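Chemotaxis protein cheA (Thermotoga maritima, PDB 1TQG) is the phosphotransferase domain of a chemotaxis histidine kinase and probably relays phosphate to response regulators. Local coordinates at residues V11-T14 with K15-Q19; M35-I38 with N39-F42. One frame throughout, in Å; residues are numbered along the deposited sequence.

In the fold
Both contacts are i to i+4 turns within single helices of the Hpt bundle, whose four helices span 3-30, 35-55, 58-75 and 83-103. Contact 1 lies midway along helix 3-30, and contact 2 forms the opening turns of helix 35-55, the next helix in the chain. Their centres are about 17 Å apart, and their nearest atoms stay about 7 Å from each other without touching. Contact 1 meets helices 35-55 and 83-103, whereas contact 2 turns towards helices 3-30 and 58-75, so together they face all four helices. Contact 2 thus opens the second helix, which in Hpt domains generally carries the phosphorylated histidine, and contact 1 lies on the helix before it.

Contact 1. Residues V11-T14 with K15-Q19; sequences VDET and KEYLQ
Lys15 runs alongside Val11, one turn earlier in helix 3-30 of the Hpt four-helix bundle, and the two side chains point the same way. Lys15 CB starts 3.5 Å from Val11 O. With CG set beside the backbone N and anti to the carbonyl carbon (chi1 -72°), Lys15 CG comes still closer, 3.3 Å from the same Val11 O. Lys15 CD lies between carbonyl and methyl, 3.9 Å from Val11 O, and Lys15 CE packs 4.0 Å from Val11 CG1. A bend at the last torsion (chi4 -89°) turns NZ away to a salt bridge with Asp101, tying this helix to helix 83-103. The carbonyl beneath the chain is taken up by Lys15 N, 2.9 Å from Val11 O.

On another side, Tyr17 CD2 comes 3.2 Å from Glu13 O, the ring meeting it obliquely, and the side chain also touches Thr47 and Leu48 of helix 35-55. Without the ring, as with an alanine here, the Glu13 carbonyl would probably lose its CD2 neighbour and a gap would open towards Thr47 and Leu48. Inside the bundle, Leu18 lies beside Thr14; in the conformer described, Thr14 OG1 bonds back to Phe10 O, and the methyl is left to meet leucine. Leu18 N holds Thr14 O at 2.9 Å, and beside it Leu18 CD1 sits 3.7 Å from Thr14 CG2.

Contact 2. Residues M35-I38 with N39-F42; sequences MELI and NEAF
The side-chain amide of Asn39 lays one face over the carbonyl of Met35, four residues back in the opening turn of helix 35-55, the second helix of the Hpt bundle. Met35 O stands almost directly over the amide carbon, 3.0 Å from Asn39 CG. Although Asn39 ND2 is just as near to that oxygen, the angle is too poor for a hydrogen bond; Met35 O instead accepts from Asn39 N at 2.9 Å. The amide reaches this place because its CG lies beside the backbone N and anti to the carbonyl carbon (chi1 -66°), folding the group back over the preceding turn. Beyond the ND2 end comes the carboxylate of Glu36, its plane turned 69° from the amide. In the conformer described, Glu36 OE1 keeps 3.8 Å from Asn39 ND2, and OE2 is salt-bridged to Arg43 further along the helix.

The second carboxylate, that of Glu40, has the Leu37 methyl CD2 over one face, 3.7 Å from Glu40 OE1 and equally far from OE2. Leu37 and Glu40 lie side by side, their ends pointing the same way, with Glu40 OE1 hydrogen-bonded to Thr24 OG1 of helix 3-30. Glu36 OE2 and Glu40 OE2 approach to 4.4 Å, a pairing of like charges that Arg43 probably eases.

Ile38 and Ala41 turn to the bundle interior, where Leu28 and Leu21 of helix 3-30 meet them. The ring of Phe42 swings off towards helix 58-75 and makes a cation-pi contact with Arg75, while its backbone keeps the i to i+4 helical bonding, Phe42 N to Ile38 O at 2.9 Å and nearly straight at 172°.

Contact 1. Residues V11-T14 with K15-Q19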
ATOM      1  N   VAL A  11      13.081   1.238   4.384  1.00 11.79           N
ATOM      2  CA  VAL A  11      12.617   2.271   3.410  1.00 14.01           C
ATOM      3  C   VAL A  11      12.812   1.767   1.988  1.00 13.14           C
ATOM      4  O   VAL A  11      11.928   1.918   1.149  1.00 14.53           O
ATOM      5  CB  VAL A  11      13.372   3.599   3.710  1.00 16.36           C
ATOM      6  CG1 VAL A  11      13.049   4.598   2.601  1.00 17.98           C
ATOM      7  CG2 VAL A  11      12.968   4.193   5.025  1.00 20.11           C
ATOM      8  N   ASP A  12      13.951   1.111   1.692  1.00 13.66           N
ATOM      9  CA  ASP A  12      14.194   0.615   0.339  1.00 14.68           C
ATOM     10  C   ASP A  12      13.148  -0.419  -0.044  1.00 13.39           C
ATOM     11  O   ASP A  12      12.609  -0.448  -1.178  1.00 15.21           O
ATOM     12  CB  ASP A  12      15.615   0.033   0.292  1.00 16.90           C
ATOM     13  CG  ASP A  12      16.042  -0.550  -0.997  1.00 19.74           C
ATOM     14  OD1 ASP A  12      16.065   0.157  -2.020  1.00 22.85           O
ATOM     15  OD2 ASP A  12      16.335  -1.759  -1.090  1.00 32.92           O
ATOM     16  N   GLU A  13      12.865  -1.333   0.862  1.00 12.81           N
ATOM     17  CA  GLU A  13      11.875  -2.374   0.562  1.00 14.59           C
ATOM     18  C   GLU A  13      10.496  -1.775   0.382  1.00 15.17           C
ATOM     19  O   GLU A  13       9.715  -2.122  -0.524  1.00 17.61           O
ATOM     20  CB  GLU A  13      11.877  -3.440   1.644  1.00 16.94           C
ATOM     21  CG  GLU A  13      13.198  -4.223   1.659  1.00 19.64           C
ATOM     22  CD  GLU A  13      13.060  -5.519   0.889  0.61 25.84           C
ATOM     23  OE1 GLU A  13      14.167  -6.030   0.577  0.61 30.11           O
ATOM     24  OE2 GLU A  13      11.988  -6.109   0.589  0.61 35.18           O
ATOM     25  N   THR A  14      10.094  -0.884   1.277  1.00 14.19           N
ATOM     26  CA  THR A  14       8.787  -0.241   1.195  1.00 15.53           C
ATOM     27  C   THR A  14       8.638   0.510  -0.108  1.00 15.28           C
ATOM     28  O   THR A  14       7.549   0.465  -0.712  1.00 15.44           O
ATOM     29  CB  THR A  14       8.693   0.806   2.345  0.55 17.46           C
ATOM     30  OG1 THR A  14       8.619   0.165   3.632  0.55 16.64           O
ATOM     31  CG2 THR A  14       7.424   1.664   2.240  0.55 17.10           C
ATOM     32  N   LYS A  15       9.676   1.199  -0.579  1.00 14.93           N
ATOM     33  CA  LYS A  15       9.595   1.870  -1.876  1.00 15.99           C
ATOM     34  C   LYS A  15       9.346   0.906  -3.026  1.00 14.56           C
ATOM     35  O   LYS A  15       8.634   1.318  -3.946  1.00 16.31           O
ATOM     36  CB  LYS A  15      10.840   2.704  -2.078  1.00 18.44           C
ATOM     37  CG  LYS A  15      10.831   3.915  -1.193  1.00 19.84           C
ATOM     38  CD  LYS A  15      12.021   4.846  -1.448  1.00 27.10           C
ATOM     39  CE  LYS A  15      11.725   6.174  -0.804  1.00 34.12           C
ATOM     40  NZ  LYS A  15      11.001   7.194  -1.599  1.00 40.44           N
ATOM     41  N   GLU A  16       9.882  -0.278  -2.995  1.00 15.89           N
ATOM     42  CA  GLU A  16       9.569  -1.233  -4.044  1.00 15.78           C
ATOM     43  C   GLU A  16       8.098  -1.523  -4.114  1.00 13.63           C
ATOM     44  O   GLU A  16       7.492  -1.557  -5.197  1.00 14.38           O
ATOM     45  CB  GLU A  16      10.392  -2.522  -3.793  1.00 18.75           C
ATOM     46  CG  GLU A  16      10.036  -3.684  -4.652  1.00 22.99           C
ATOM     47  CD  GLU A  16      10.997  -4.830  -4.338  0.59 25.37           C
ATOM     48  OE1 GLU A  16      12.252  -4.642  -4.374  0.59 26.46           O
ATOM     49  OE2 GLU A  16      10.359  -5.877  -4.036  0.59 25.11           O
ATOM     50  N   TYR A  17       7.475  -1.736  -2.934  1.00 13.92           N
ATOM     51  CA  TYR A  17       6.052  -2.065  -2.868  1.00 13.48           C
ATOM     52  C   TYR A  17       5.189  -0.877  -3.232  1.00 13.86           C
ATOM     53  O   TYR A  17       4.176  -1.039  -3.920  1.00 14.27           O
ATOM     54  CB  TYR A  17       5.640  -2.628  -1.489  1.00 12.84           C
ATOM     55  CG  TYR A  17       6.162  -4.044  -1.372  1.00 12.68           C
ATOM     56  CD1 TYR A  17       5.601  -5.125  -2.031  1.00 14.71           C
ATOM     57  CD2 TYR A  17       7.345  -4.259  -0.640  1.00 15.89           C
ATOM     58  CE1 TYR A  17       6.091  -6.420  -1.969  1.00 15.49           C
ATOM     59  CE2 TYR A  17       7.861  -5.561  -0.547  1.00 17.85           C
ATOM     60  CZ  TYR A  17       7.221  -6.602  -1.217  1.00 18.40           C
ATOM     61  OH  TYR A  17       7.726  -7.861  -1.121  1.00 22.63           O
ATOM     62  N   LEU A  18       5.605   0.328  -2.839  1.00 13.68           N
ATOM     63  CA  LEU A  18       4.856   1.517  -3.265  1.00 15.34           C
ATOM     64  C   LEU A  18       4.945   1.693  -4.760  1.00 14.88           C
ATOM     65  O   LEU A  18       3.938   2.103  -5.376  1.00 16.67           O
ATOM     66  CB  LEU A  18       5.401   2.733  -2.495  1.00 15.41           C
ATOM     67  CG  LEU A  18       5.149   2.720  -0.963  1.00 16.71           C
ATOM     68  CD1 LEU A  18       5.993   3.824  -0.368  1.00 20.64           C
ATOM     69  CD2 LEU A  18       3.676   2.875  -0.663  1.00 17.63           C
ATOM     70  N   GLN A  19       6.055   1.389  -5.421  1.00 15.36           N
ATOM     71  CA  GLN A  19       6.138   1.436  -6.885  1.00 16.46           C
ATOM     72  C   GLN A  19       5.239   0.405  -7.524  1.00 15.55           C
ATOM     73  O   GLN A  19       4.506   0.722  -8.492  1.00 18.39           O
ATOM     74  CB  GLN A  19       7.614   1.310  -7.367  1.00 17.76           C
ATOM     75  CG  GLN A  19       7.809   1.563  -8.860  0.56 19.39           C
ATOM     76  CD  GLN A  19       7.446   2.988  -9.247  0.56 23.58           C
ATOM     77  OE1 GLN A  19       8.065   3.953  -8.805  0.56 27.65           O
ATOM     78  NE2 GLN A  19       6.403   3.061 -10.052  0.56 24.69           N
TER

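Contact 2. Residues M35-I38 with N39-F42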
ATOM      1  N   MET A  35     -10.028  -8.453 -11.307  1.00 18.51           N
ATOM      2  CA  MET A  35      -9.810  -8.997  -9.959  1.00 19.15           C
ATOM      3  C   MET A  35      -8.364  -9.348  -9.691  1.00 18.20           C
ATOM      4  O   MET A  35      -7.927  -9.369  -8.532  1.00 19.15           O
ATOM      5  CB  MET A  35     -10.686 -10.256  -9.787  1.00 18.92           C
ATOM      6  CG  MET A  35     -12.116  -9.971  -9.530  1.00 20.85           C
ATOM      7  SD  MET A  35     -12.355  -9.271  -7.894  1.00 22.71           S
ATOM      8  CE  MET A  35     -13.993  -8.589  -8.061  1.00 43.34           C
ATOM      9  N   GLU A  36      -7.600  -9.670 -10.757  1.00 19.18           N
ATOM     10  CA  GLU A  36      -6.199  -9.964 -10.493  1.00 19.23           C
ATOM     11  C   GLU A  36      -5.468  -8.681 -10.055  1.00 18.01           C
ATOM     12  O   GLU A  36      -4.600  -8.708  -9.221  1.00 17.45           O
ATOM     13  CB  GLU A  36      -5.569 -10.622 -11.713  1.00 19.12           C
ATOM     14  CG  GLU A  36      -4.127 -11.096 -11.459  1.00 22.12           C
ATOM     15  CD  GLU A  36      -3.824 -11.801 -10.158  0.58 20.95           C
ATOM     16  OE1 GLU A  36      -4.717 -12.502  -9.618  0.58 31.86           O
ATOM     17  OE2 GLU A  36      -2.690 -11.714  -9.607  0.58 22.04           O
ATOM     18  N   LEU A  37      -5.741  -7.613 -10.739  1.00 17.64           N
ATOM     19  CA  LEU A  37      -5.136  -6.355 -10.368  1.00 16.60           C
ATOM     20  C   LEU A  37      -5.593  -5.902  -8.984  1.00 15.29           C
ATOM     21  O   LEU A  37      -4.771  -5.380  -8.204  1.00 16.24           O
ATOM     22  CB  LEU A  37      -5.424  -5.294 -11.385  1.00 19.16           C
ATOM     23  CG  LEU A  37      -4.900  -5.544 -12.807  1.00 20.12           C
ATOM     24  CD1 LEU A  37      -5.455  -4.516 -13.755  1.00 24.72           C
ATOM     25  CD2 LEU A  37      -3.398  -5.636 -12.793  1.00 19.76           C
ATOM     26  N   ILE A  38      -6.868  -6.103  -8.673  1.00 15.55           N
ATOM     27  CA  ILE A  38      -7.330  -5.815  -7.296  1.00 13.85           C
ATOM     28  C   ILE A  38      -6.518  -6.630  -6.311  1.00 13.66           C
ATOM     29  O   ILE A  38      -6.084  -6.095  -5.278  1.00 14.29           O
ATOM     30  CB  ILE A  38      -8.851  -6.024  -7.145  1.00 15.15           C
ATOM     31  CG1 ILE A  38      -9.613  -5.084  -8.092  1.00 15.85           C
ATOM     32  CG2 ILE A  38      -9.281  -5.915  -5.705  1.00 15.86           C
ATOM     33  CD1 ILE A  38     -11.075  -5.431  -8.132  1.00 17.74           C
ATOM     34  N   ASN A  39      -6.353  -7.901  -6.579  1.00 14.00           N
ATOM     35  CA  ASN A  39      -5.574  -8.767  -5.737  1.00 14.28           C
ATOM     36  C   ASN A  39      -4.095  -8.307  -5.625  1.00 14.42           C
ATOM     37  O   ASN A  39      -3.530  -8.334  -4.518  1.00 15.54           O
ATOM     38  CB  ASN A  39      -5.609 -10.206  -6.210  1.00 16.44           C
ATOM     39  CG  ASN A  39      -6.986 -10.802  -6.085  1.00 23.28           C
ATOM     40  OD1 ASN A  39      -7.768 -10.512  -5.220  1.00 34.93           O
ATOM     41  ND2 ASN A  39      -7.262 -11.758  -6.924  1.00 29.02           N
ATOM     42  N   GLU A  40      -3.498  -7.865  -6.695  1.00 16.86           N
ATOM     43  CA  GLU A  40      -2.148  -7.344  -6.662  1.00 19.47           C
ATOM     44  C   GLU A  40      -1.997  -6.190  -5.688  1.00 17.57           C
ATOM     45  O   GLU A  40      -1.028  -6.069  -4.946  1.00 18.12           O
ATOM     46  CB  GLU A  40      -1.709  -6.818  -8.017  1.00 26.80           C
ATOM     47  CG  GLU A  40      -1.380  -7.788  -9.073  1.00 30.09           C
ATOM     48  CD  GLU A  40      -0.904  -7.164 -10.374  1.00 33.45           C
ATOM     49  OE1 GLU A  40      -0.497  -6.002 -10.575  1.00 44.37           O
ATOM     50  OE2 GLU A  40      -0.985  -7.988 -11.280  1.00 32.70           O
ATOM     51  N   ALA A  41      -2.957  -5.288  -5.804  1.00 16.56           N
ATOM     52  CA  ALA A  41      -2.924  -4.152  -4.891  1.00 17.13           C
ATOM     53  C   ALA A  41      -3.138  -4.575  -3.456  1.00 15.20           C
ATOM     54  O   ALA A  41      -2.388  -4.065  -2.566  1.00 15.75           O
ATOM     55  CB  ALA A  41      -3.996  -3.162  -5.328  1.00 18.04           C
ATOM     56  N   PHE A  42      -4.108  -5.440  -3.201  1.00 14.66           N
ATOM     57  CA  PHE A  42      -4.284  -5.971  -1.877  1.00 14.43           C
ATOM     58  C   PHE A  42      -2.978  -6.555  -1.296  1.00 13.74           C
ATOM     59  O   PHE A  42      -2.612  -6.262  -0.171  1.00 14.36           O
ATOM     60  CB  PHE A  42      -5.443  -7.018  -1.909  1.00 14.72           C
ATOM     61  CG  PHE A  42      -5.532  -7.742  -0.570  1.00 15.53           C
ATOM     62  CD1 PHE A  42      -6.123  -7.131   0.532  1.00 15.23           C
ATOM     63  CD2 PHE A  42      -4.972  -8.979  -0.435  1.00 24.89           C
ATOM     64  CE1 PHE A  42      -6.104  -7.741   1.765  1.00 20.28           C
ATOM     65  CE2 PHE A  42      -4.949  -9.598   0.811  1.00 28.41           C
ATOM     66  CZ  PHE A  42      -5.515  -8.962   1.910  1.00 26.47           C
TER